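Local coordinates for F420-dependent methylenetetrahydromethanopterin dehydrogenase (Methanopyrus kandleri, PDB 1QV9), which catalyses the reversible, coenzyme F420-dependent reduction of methenyl-tetrahydromethanopterin to methylene-tetrahydromethanopterin on the route from carbon dioxide to methane, at residues Lys5-Asn13 / Val49-Ala60; Glu255-Arg263 / Val272-Glu280. All coordinates share one frame; numbering follows the deposited sequence.

Contact 1 (Lys5-Asn13 / Val49-Ala60); sequences KAIFIKCGN and VEAAVEMALDIA
Ala-56 O accepts the N-H of Ala-60 at 2.8 Å, and from the strand Ile-7 brings its CD1 to 3.4 Å from that same oxygen. No hydrogen bond crosses between 5-13 and 49-60; the side chains meet through apolar contacts. Ile-7, Ile-9 and Cys-11, every second residue, turn to the helix, where alanines let the backbones come close. Ile-9 straddles two of them. Its CG1 stands opposite the carbonyl carbon (chi1 -53°), which swings CD1 back along the strand to 3.6 Å from Ala-56 CB, while CG2 leans forward onto Ala-52 CB at 3.8 Å. The sulfur of Cys-11 reaches Ala-52 CB at 3.4 Å, and its CB lies against CG2 of Val-49. At the other end Ile-7 CD1 touches both Ile-59 CG2 and Ala-60 CB. Strand and helix axes approach to 8.8 Å and run nearly antiparallel (168°), as in a beta-alpha-beta crossover: helix 46-63 leaves strand 33-39, passes over 4-10 and leads into strand 67-71. Helix 78-88 lies alongside, its Ala-83 touching Val-49 and Val-53, while Ile-59 also meets Met-55 of the second subunit.

Contact 2 (Glu255-Arg263 / Val272-Glu280); sequences EKSNDAVLR and VLSKRKFME
Asp-259 OD1 takes the backbone N-H of Phe-278 at 2.8 Å on its syn side, close to the carboxylate plane. Asp-259 is the C-prime residue of the Schellman motif that ends helix 227-257, so the helix terminus itself is tied to the C-terminal tail. A water joins Asp-259 OD2 to the N of Met-279, and another joins Asp-259 O to Lys-277 NZ. The second anchor is Arg-276. Its NH2 gives a hydrogen bond to Ala-260 O at 2.9 Å, which lies almost in the guanidinium plane, and, also near that plane but across the CZ-NH2 line from Ala-260 O, a long salt bridge of 3.5 Å to Glu-255 OE1. The two charged planes stand nearly perpendicular, at 85°, and both groups have further partners: NH2 also bonds Glu-193 O, while the Glu-255 carboxylate holds the N atoms of Glu-195 and Asn-196. A bend at chi2 (-103°) turns the arginine chain toward residues 260-262, where Leu-262 CB covers the centre of one guanidinium face. A leucine in place of Arg-276 would probably leave Ala-260 O without this donor and Glu-255 without its cationic mate. Further along, Arg-263 and Lys-275 form a single antiparallel hydrogen-bonded pair, N to O in both directions at 3.0 Å. The Arg-263 guanidinium reaches Glu-136 and Phe-131 O of the second subunit and Tyr-198 of the third. Lys-275 NZ bonds both Phe-278 O and Glu-280 O, folding the tail back on itself around the type I turn 277-280. Packing finishes the contact: Lys-275 CG lies 3.7 Å from Arg-263 CB, and Leu-262 CD1 sits 3.7 Å from Ser-274 OG.

In the fold
Contacts 1 and 2 share no element and lie on opposite sides of the chain's centre, their own centres 37 Å apart. Contact 1 belongs to the buried interior of the alpha/beta domain, where an inner strand of the sheet meets its covering helix through aliphatic groups and a thiol. Contact 2, farther out and only partly buried, joins the end of helix 227-257 and the loop after it to the irregular tail, and relies on carboxylate, guanidinium, backbone bonds and bridging waters in place of regular secondary structure. Both touch the second subunit, but differently: contact 1 by hydrophobic packing, contact 2 also by salt bridges and hydrogen bonds, and it reaches the third and fourth subunits of the hexamer as well.

Contact 1 (Lys5-Asn13 / Val49-Ala60)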
loop_
_atom_site.group_PDB
_atom_site.type_symbol
_atom_site.label_atom_id
_atom_site.label_comp_id
_atom_site.label_asym_id
_atom_site.label_seq_id
_atom_site.Cartn_x
_atom_site.Cartn_y
_atom_site.Cartn_z
ATOM N N LYS A 5 15.128 22.235 -36.490
ATOM C CA LYS A 5 16.183 21.234 -36.312
ATOM C C LYS A 5 16.989 21.545 -35.066
ATOM O O LYS A 5 17.236 22.704 -34.759
ATOM C CB LYS A 5 17.108 21.225 -37.527
ATOM C CG LYS A 5 16.435 20.616 -38.757
ATOM C CD LYS A 5 17.333 20.622 -39.985
ATOM C CE LYS A 5 17.514 22.024 -40.538
ATOM N NZ LYS A 5 18.320 21.997 -41.799
ATOM N N ALA A 6 17.374 20.504 -34.330
ATOM C CA ALA A 6 18.185 20.718 -33.137
ATOM C C ALA A 6 19.083 19.506 -32.887
ATOM O O ALA A 6 18.759 18.395 -33.299
ATOM C CB ALA A 6 17.295 20.942 -31.909
ATOM N N ILE A 7 20.201 19.741 -32.223
ATOM C CA ILE A 7 21.100 18.643 -31.857
ATOM C C ILE A 7 21.110 18.641 -30.340
ATOM O O ILE A 7 21.162 19.700 -29.719
ATOM C CB ILE A 7 22.546 18.872 -32.350
ATOM C CG1 ILE A 7 22.591 18.913 -33.883
ATOM C CG2 ILE A 7 23.487 17.730 -31.826
ATOM C CD1 ILE A 7 23.964 19.266 -34.448
ATOM N N PHE A 8 21.036 17.456 -29.745
ATOM C CA PHE A 8 21.084 17.302 -28.290
ATOM C C PHE A 8 22.385 16.596 -27.961
ATOM O O PHE A 8 22.717 15.606 -28.604
ATOM C CB PHE A 8 19.911 16.451 -27.786
ATOM C CG PHE A 8 18.586 17.156 -27.882
ATOM C CD1 PHE A 8 17.861 17.160 -29.076
ATOM C CD2 PHE A 8 18.062 17.818 -26.764
ATOM C CE1 PHE A 8 16.614 17.813 -29.162
ATOM C CE2 PHE A 8 16.796 18.478 -26.842
ATOM C CZ PHE A 8 16.081 18.465 -28.051
ATOM N N ILE A 9 23.126 17.090 -26.969
ATOM C CA ILE A 9 24.394 16.451 -26.578
ATOM C C ILE A 9 24.201 15.936 -25.163
ATOM O O ILE A 9 23.782 16.694 -24.282
ATOM C CB ILE A 9 25.552 17.466 -26.601
ATOM C CG1 ILE A 9 25.611 18.173 -27.950
ATOM C CG2 ILE A 9 26.873 16.770 -26.278
ATOM C CD1 ILE A 9 26.575 19.400 -27.942
ATOM N N LYS A 10 24.523 14.656 -24.926
ATOM C CA LYS A 10 24.310 14.047 -23.615
ATOM C C LYS A 10 25.609 13.465 -23.076
ATOM O O LYS A 10 26.160 12.513 -23.655
ATOM C CB LYS A 10 23.249 12.910 -23.694
ATOM C CG LYS A 10 21.893 13.362 -24.224
ATOM C CD LYS A 10 20.828 12.266 -24.162
ATOM C CE LYS A 10 19.517 12.787 -24.777
ATOM N NZ LYS A 10 18.358 11.908 -24.464
ATOM N N CYS A 11 26.106 14.048 -21.982
ATOM C CA CYS A 11 27.325 13.583 -21.318
ATOM C C CYS A 11 27.020 13.460 -19.838
ATOM O O CYS A 11 26.627 14.456 -19.191
ATOM C CB CYS A 11 28.473 14.564 -21.545
ATOM S SG CYS A 11 28.950 14.775 -23.276
ATOM N N GLY A 12 27.223 12.273 -19.262
ATOM C CA GLY A 12 26.861 12.076 -17.872
ATOM C C GLY A 12 25.365 11.796 -17.880
ATOM O O GLY A 12 24.768 11.771 -18.958
ATOM N N ASN A 13 24.749 11.572 -16.734
ATOM C CA ASN A 13 23.301 11.335 -16.804
ATOM C C ASN A 13 22.523 12.080 -15.748
ATOM O O ASN A 13 22.892 12.116 -14.573
ATOM C CB ASN A 13 22.985 9.848 -16.694
ATOM C CG ASN A 13 21.510 9.541 -16.985
ATOM O OD1 ASN A 13 20.970 9.905 -18.057
ATOM N ND2 ASN A 13 20.847 8.903 -16.025
ATOM N N VAL A 49 33.863 15.228 -23.025
ATOM C CA VAL A 49 32.898 16.275 -23.403
ATOM C C VAL A 49 33.351 17.008 -24.653
ATOM O O VAL A 49 32.534 17.313 -25.541
ATOM C CB VAL A 49 32.626 17.246 -22.234
ATOM C CG1 VAL A 49 31.691 18.404 -22.721
ATOM C CG2 VAL A 49 31.910 16.484 -21.089
ATOM N N GLU A 50 34.647 17.294 -24.751
ATOM C CA GLU A 50 35.149 17.973 -25.948
ATOM C C GLU A 50 34.853 17.109 -27.175
ATOM O O GLU A 50 34.440 17.600 -28.213
ATOM C CB GLU A 50 36.657 18.272 -25.820
ATOM C CG GLU A 50 37.238 18.910 -27.069
ATOM C CD GLU A 50 38.646 19.458 -26.887
ATOM O OE1 GLU A 50 39.143 20.107 -27.826
ATOM O OE2 GLU A 50 39.251 19.254 -25.814
ATOM N N ALA A 51 35.056 15.794 -27.052
ATOM C CA ALA A 51 34.764 14.888 -28.155
ATOM C C ALA A 51 33.282 14.907 -28.525
ATOM O O ALA A 51 32.960 14.868 -29.692
ATOM C CB ALA A 51 35.195 13.442 -27.784
ATOM N N ALA A 52 32.405 14.945 -27.522
ATOM C CA ALA A 52 30.967 14.988 -27.767
ATOM C C ALA A 52 30.585 16.282 -28.484
ATOM O O ALA A 52 29.829 16.272 -29.464
ATOM C CB ALA A 52 30.204 14.897 -26.457
ATOM N N VAL A 53 31.087 17.408 -27.994
ATOM C CA VAL A 53 30.746 18.675 -28.622
ATOM C C VAL A 53 31.331 18.768 -30.048
ATOM O O VAL A 53 30.685 19.299 -30.956
ATOM C CB VAL A 53 31.204 19.857 -27.729
ATOM C CG1 VAL A 53 30.855 21.194 -28.392
ATOM C CG2 VAL A 53 30.496 19.774 -26.381
ATOM N N GLU A 54 32.537 18.240 -30.251
ATOM C CA GLU A 54 33.156 18.237 -31.582
ATOM C C GLU A 54 32.260 17.439 -32.541
ATOM O O GLU A 54 32.034 17.855 -33.688
ATOM C CB GLU A 54 34.569 17.638 -31.493
ATOM C CG GLU A 54 35.431 17.901 -32.721
ATOM C CD GLU A 54 36.848 17.339 -32.580
ATOM O OE1 GLU A 54 37.544 17.701 -31.604
ATOM O OE2 GLU A 54 37.262 16.541 -33.449
HETATM N N MSE A 55 31.739 16.299 -32.075
HETATM C CA MSE A 55 30.834 15.478 -32.892
HETATM C C MSE A 55 29.627 16.321 -33.291
HETATM O O MSE A 55 29.185 16.319 -34.442
HETATM C CB MSE A 55 30.306 14.267 -32.096
HETATM C CG MSE A 55 30.875 12.911 -32.453
HETATM SE SE MSE A 55 29.802 11.493 -31.645
HETATM C CE MSE A 55 30.025 12.063 -29.791
ATOM N N ALA A 56 29.065 17.026 -32.317
ATOM C CA ALA A 56 27.892 17.832 -32.578
ATOM C C ALA A 56 28.165 18.948 -33.595
ATOM O O ALA A 56 27.369 19.186 -34.502
ATOM C CB ALA A 56 27.405 18.443 -31.276
ATOM N N LEU A 57 29.269 19.651 -33.412
ATOM C CA LEU A 57 29.583 20.767 -34.309
ATOM C C LEU A 57 29.965 20.310 -35.710
ATOM O O LEU A 57 29.741 21.030 -36.684
ATOM C CB LEU A 57 30.664 21.655 -33.691
ATOM C CG LEU A 57 30.186 22.321 -32.387
ATOM C CD1 LEU A 57 31.351 23.030 -31.737
ATOM C CD2 LEU A 57 29.047 23.300 -32.664
ATOM N N ASP A 58 30.495 19.093 -35.820
ATOM C CA ASP A 58 30.856 18.526 -37.104
ATOM C C ASP A 58 29.543 18.214 -37.829
ATOM O O ASP A 58 29.361 18.556 -39.000
ATOM C CB ASP A 58 31.680 17.253 -36.877
ATOM C CG ASP A 58 31.946 16.515 -38.158
ATOM O OD1 ASP A 58 32.573 17.121 -39.053
ATOM O OD2 ASP A 58 31.523 15.340 -38.277
ATOM N N ILE A 59 28.605 17.597 -37.120
ATOM C CA ILE A 59 27.302 17.265 -37.684
ATOM C C ILE A 59 26.543 18.542 -38.071
ATOM O O ILE A 59 25.865 18.594 -39.109
ATOM C CB ILE A 59 26.489 16.444 -36.657
ATOM C CG1 ILE A 59 27.091 15.033 -36.573
ATOM C CG2 ILE A 59 25.033 16.348 -37.038
ATOM C CD1 ILE A 59 26.797 14.346 -35.222
ATOM N N ALA A 60 26.670 19.564 -37.232
ATOM C CA ALA A 60 25.978 20.838 -37.439
ATOM C C ALA A 60 26.259 21.501 -38.790
ATOM O O ALA A 60 25.388 22.174 -39.337
ATOM C CB ALA A 60 26.323 21.795 -36.285
#

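Contact 2 (Glu255-Arg263 / Val272-Glu280)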
loop_
_atom_site.group_PDB
_atom_site.type_symbol
_atom_site.label_atom_id
_atom_site.label_comp_id
_atom_site.label_asym_id
_atom_site.label_seq_id
_atom_site.Cartn_x
_atom_site.Cartn_y
_atom_site.Cartn_z
ATOM N N GLU A 255 -5.595 12.783 -9.348
ATOM C CA GLU A 255 -6.143 13.413 -10.557
ATOM C C GLU A 255 -7.014 12.401 -11.249
ATOM O O GLU A 255 -8.079 12.760 -11.792
ATOM C CB GLU A 255 -5.040 13.902 -11.486
ATOM C CG GLU A 255 -4.229 15.090 -10.897
ATOM C CD GLU A 255 -5.031 16.393 -10.803
ATOM O OE1 GLU A 255 -5.075 17.165 -11.795
ATOM O OE2 GLU A 255 -5.625 16.632 -9.729
ATOM N N LYS A 256 -6.614 11.129 -11.247
ATOM C CA LYS A 256 -7.477 10.132 -11.896
ATOM C C LYS A 256 -8.840 10.058 -11.189
ATOM O O LYS A 256 -9.890 9.910 -11.854
ATOM C CB LYS A 256 -6.837 8.730 -11.888
ATOM C CG LYS A 256 -5.632 8.606 -12.827
ATOM C CD LYS A 256 -5.053 7.192 -12.745
ATOM C CE LYS A 256 -3.806 7.071 -13.572
ATOM N NZ LYS A 256 -3.198 5.684 -13.371
ATOM N N SER A 257 -8.868 10.146 -9.864
ATOM C CA SER A 257 -10.137 10.062 -9.145
ATOM C C SER A 257 -11.086 11.173 -9.540
ATOM O O SER A 257 -12.315 11.004 -9.457
ATOM C CB SER A 257 -9.912 10.064 -7.626
ATOM O OG SER A 257 -9.627 11.349 -7.130
ATOM N N ASN A 258 -10.533 12.295 -9.971
ATOM C CA ASN A 258 -11.359 13.426 -10.393
ATOM C C ASN A 258 -11.526 13.501 -11.900
ATOM O O ASN A 258 -12.075 14.492 -12.390
ATOM C CB ASN A 258 -10.731 14.715 -9.915
ATOM C CG ASN A 258 -10.914 14.924 -8.445
ATOM O OD1 ASN A 258 -12.040 14.935 -7.949
ATOM N ND2 ASN A 258 -9.827 15.097 -7.736
ATOM N N ASP A 259 -11.042 12.483 -12.617
ATOM C CA ASP A 259 -11.044 12.458 -14.087
ATOM C C ASP A 259 -10.536 13.812 -14.579
ATOM O O ASP A 259 -11.131 14.504 -15.408
ATOM C CB ASP A 259 -12.436 12.127 -14.671
ATOM C CG ASP A 259 -12.384 11.952 -16.188
ATOM O OD1 ASP A 259 -11.284 11.713 -16.747
ATOM O OD2 ASP A 259 -13.464 12.034 -16.845
ATOM N N ALA A 260 -9.373 14.207 -14.073
ATOM C CA ALA A 260 -8.814 15.496 -14.398
ATOM C C ALA A 260 -7.339 15.439 -14.761
ATOM O O ALA A 260 -6.624 16.423 -14.600
ATOM C CB ALA A 260 -9.016 16.452 -13.186
ATOM N N VAL A 261 -6.882 14.297 -15.234
ATOM C CA VAL A 261 -5.466 14.181 -15.599
ATOM C C VAL A 261 -5.108 15.045 -16.831
ATOM O O VAL A 261 -5.550 14.758 -17.952
ATOM C CB VAL A 261 -5.074 12.707 -15.906
ATOM C CG1 VAL A 261 -3.544 12.660 -16.219
ATOM C CG2 VAL A 261 -5.415 11.766 -14.750
ATOM N N LEU A 262 -4.281 16.075 -16.642
ATOM C CA LEU A 262 -3.883 16.915 -17.752
ATOM C C LEU A 262 -3.024 16.144 -18.755
ATOM O O LEU A 262 -2.047 15.447 -18.369
ATOM C CB LEU A 262 -3.080 18.122 -17.252
ATOM C CG LEU A 262 -2.550 19.078 -18.318
ATOM C CD1 LEU A 262 -3.762 19.756 -19.001
ATOM C CD2 LEU A 262 -1.699 20.164 -17.650
ATOM N N ARG A 263 -3.379 16.249 -20.037
ATOM C CA ARG A 263 -2.575 15.656 -21.096
ATOM C C ARG A 263 -2.375 16.739 -22.157
ATOM O O ARG A 263 -3.334 17.435 -22.531
ATOM C CB ARG A 263 -3.228 14.425 -21.697
ATOM C CG ARG A 263 -3.555 13.358 -20.684
ATOM C CD ARG A 263 -4.202 12.094 -21.324
ATOM N NE ARG A 263 -4.654 11.257 -20.222
ATOM C CZ ARG A 263 -3.925 10.339 -19.586
ATOM N NH1 ARG A 263 -4.460 9.712 -18.547
ATOM N NH2 ARG A 263 -2.726 9.990 -20.031
ATOM N N VAL A 272 0.627 22.088 -29.702
ATOM C CA VAL A 272 0.447 21.431 -28.403
ATOM C C VAL A 272 -1.034 21.494 -28.086
ATOM O O VAL A 272 -1.615 22.593 -27.949
ATOM C CB VAL A 272 1.262 22.140 -27.285
ATOM C CG1 VAL A 272 0.973 21.478 -25.931
ATOM C CG2 VAL A 272 2.760 22.060 -27.592
ATOM N N LEU A 273 -1.653 20.330 -27.997
ATOM C CA LEU A 273 -3.071 20.230 -27.710
ATOM C C LEU A 273 -3.262 20.069 -26.208
ATOM O O LEU A 273 -2.288 19.966 -25.458
ATOM C CB LEU A 273 -3.670 19.030 -28.449
ATOM C CG LEU A 273 -3.367 18.960 -29.955
ATOM C CD1 LEU A 273 -3.968 17.702 -30.563
ATOM C CD2 LEU A 273 -3.911 20.214 -30.650
ATOM N N SER A 274 -4.512 20.049 -25.759
ATOM C CA SER A 274 -4.746 19.895 -24.335
ATOM C C SER A 274 -6.081 19.242 -24.031
ATOM O O SER A 274 -7.053 19.396 -24.783
ATOM C CB SER A 274 -4.647 21.265 -23.650
ATOM O OG SER A 274 -4.867 21.154 -22.264
ATOM N N LYS A 275 -6.122 18.469 -22.950
ATOM C CA LYS A 275 -7.356 17.827 -22.510
ATOM C C LYS A 275 -7.230 17.483 -21.035
ATOM O O LYS A 275 -6.108 17.416 -20.516
ATOM C CB LYS A 275 -7.624 16.536 -23.281
ATOM C CG LYS A 275 -6.479 15.491 -23.204
ATOM C CD LYS A 275 -6.899 14.187 -23.852
ATOM C CE LYS A 275 -7.849 13.343 -23.004
ATOM N NZ LYS A 275 -8.320 12.106 -23.757
ATOM N N ARG A 276 -8.370 17.263 -20.380
ATOM C CA ARG A 276 -8.426 16.874 -18.963
ATOM C C ARG A 276 -9.260 15.611 -18.763
ATOM O O ARG A 276 -8.833 14.660 -18.116
ATOM C CB ARG A 276 -9.055 17.982 -18.132
ATOM C CG ARG A 276 -8.209 19.169 -17.945
ATOM C CD ARG A 276 -7.630 19.115 -16.563
ATOM N NE ARG A 276 -6.701 20.205 -16.364
ATOM C CZ ARG A 276 -5.761 20.184 -15.437
ATOM N NH1 ARG A 276 -4.942 21.201 -15.316
ATOM N NH2 ARG A 276 -5.652 19.128 -14.638
ATOM N N LYS A 277 -10.473 15.580 -19.307
ATOM C CA LYS A 277 -11.306 14.405 -19.134
ATOM C C LYS A 277 -10.780 13.276 -20.003
ATOM O O LYS A 277 -10.346 13.482 -21.142
ATOM C CB LYS A 277 -12.759 14.741 -19.463
ATOM C CG LYS A 277 -13.313 15.843 -18.552
ATOM C CD LYS A 277 -14.818 15.977 -18.738
ATOM C CE LYS A 277 -15.382 17.116 -17.902
ATOM N NZ LYS A 277 -15.220 16.855 -16.445
ATOM N N PHE A 278 -10.858 12.060 -19.484
ATOM C CA PHE A 278 -10.299 10.917 -20.160
ATOM C C PHE A 278 -10.838 10.662 -21.561
ATOM O O PHE A 278 -10.092 10.325 -22.467
ATOM C CB PHE A 278 -10.476 9.662 -19.287
ATOM C CG PHE A 278 -9.871 8.424 -19.873
ATOM C CD1 PHE A 278 -10.661 7.488 -20.499
ATOM C CD2 PHE A 278 -8.495 8.192 -19.809
ATOM C CE1 PHE A 278 -10.115 6.337 -21.048
ATOM C CE2 PHE A 278 -7.938 7.035 -20.367
ATOM C CZ PHE A 278 -8.752 6.100 -20.990
HETATM N N MSE A 279 -12.146 10.842 -21.720
HETATM C CA MSE A 279 -12.755 10.603 -23.019
HETATM C C MSE A 279 -12.863 11.838 -23.908
HETATM O O MSE A 279 -13.458 11.768 -24.996
HETATM C CB MSE A 279 -14.143 9.981 -22.829
HETATM C CG MSE A 279 -14.158 8.667 -22.067
HETATM SE SE MSE A 279 -13.268 7.111 -22.860
HETATM C CE MSE A 279 -12.371 7.821 -24.285
ATOM N N GLU A 280 -12.289 12.958 -23.478
ATOM C CA GLU A 280 -12.317 14.199 -24.252
ATOM C C GLU A 280 -11.163 14.258 -25.278
ATOM O O GLU A 280 -10.010 13.945 -24.970
ATOM C CB GLU A 280 -12.265 15.391 -23.278
ATOM C CG GLU A 280 -11.346 16.522 -23.663
ATOM C CD GLU A 280 -11.366 17.705 -22.687
ATOM O OE1 GLU A 280 -11.050 17.545 -21.485
ATOM O OE2 GLU A 280 -11.687 18.828 -23.136
HETATM O O HOH W 1 -8.653 12.451 -16.886
HETATM O O HOH W 2 -13.953 11.167 -19.470
HETATM O O HOH W 3 -12.856 16.684 -15.112
#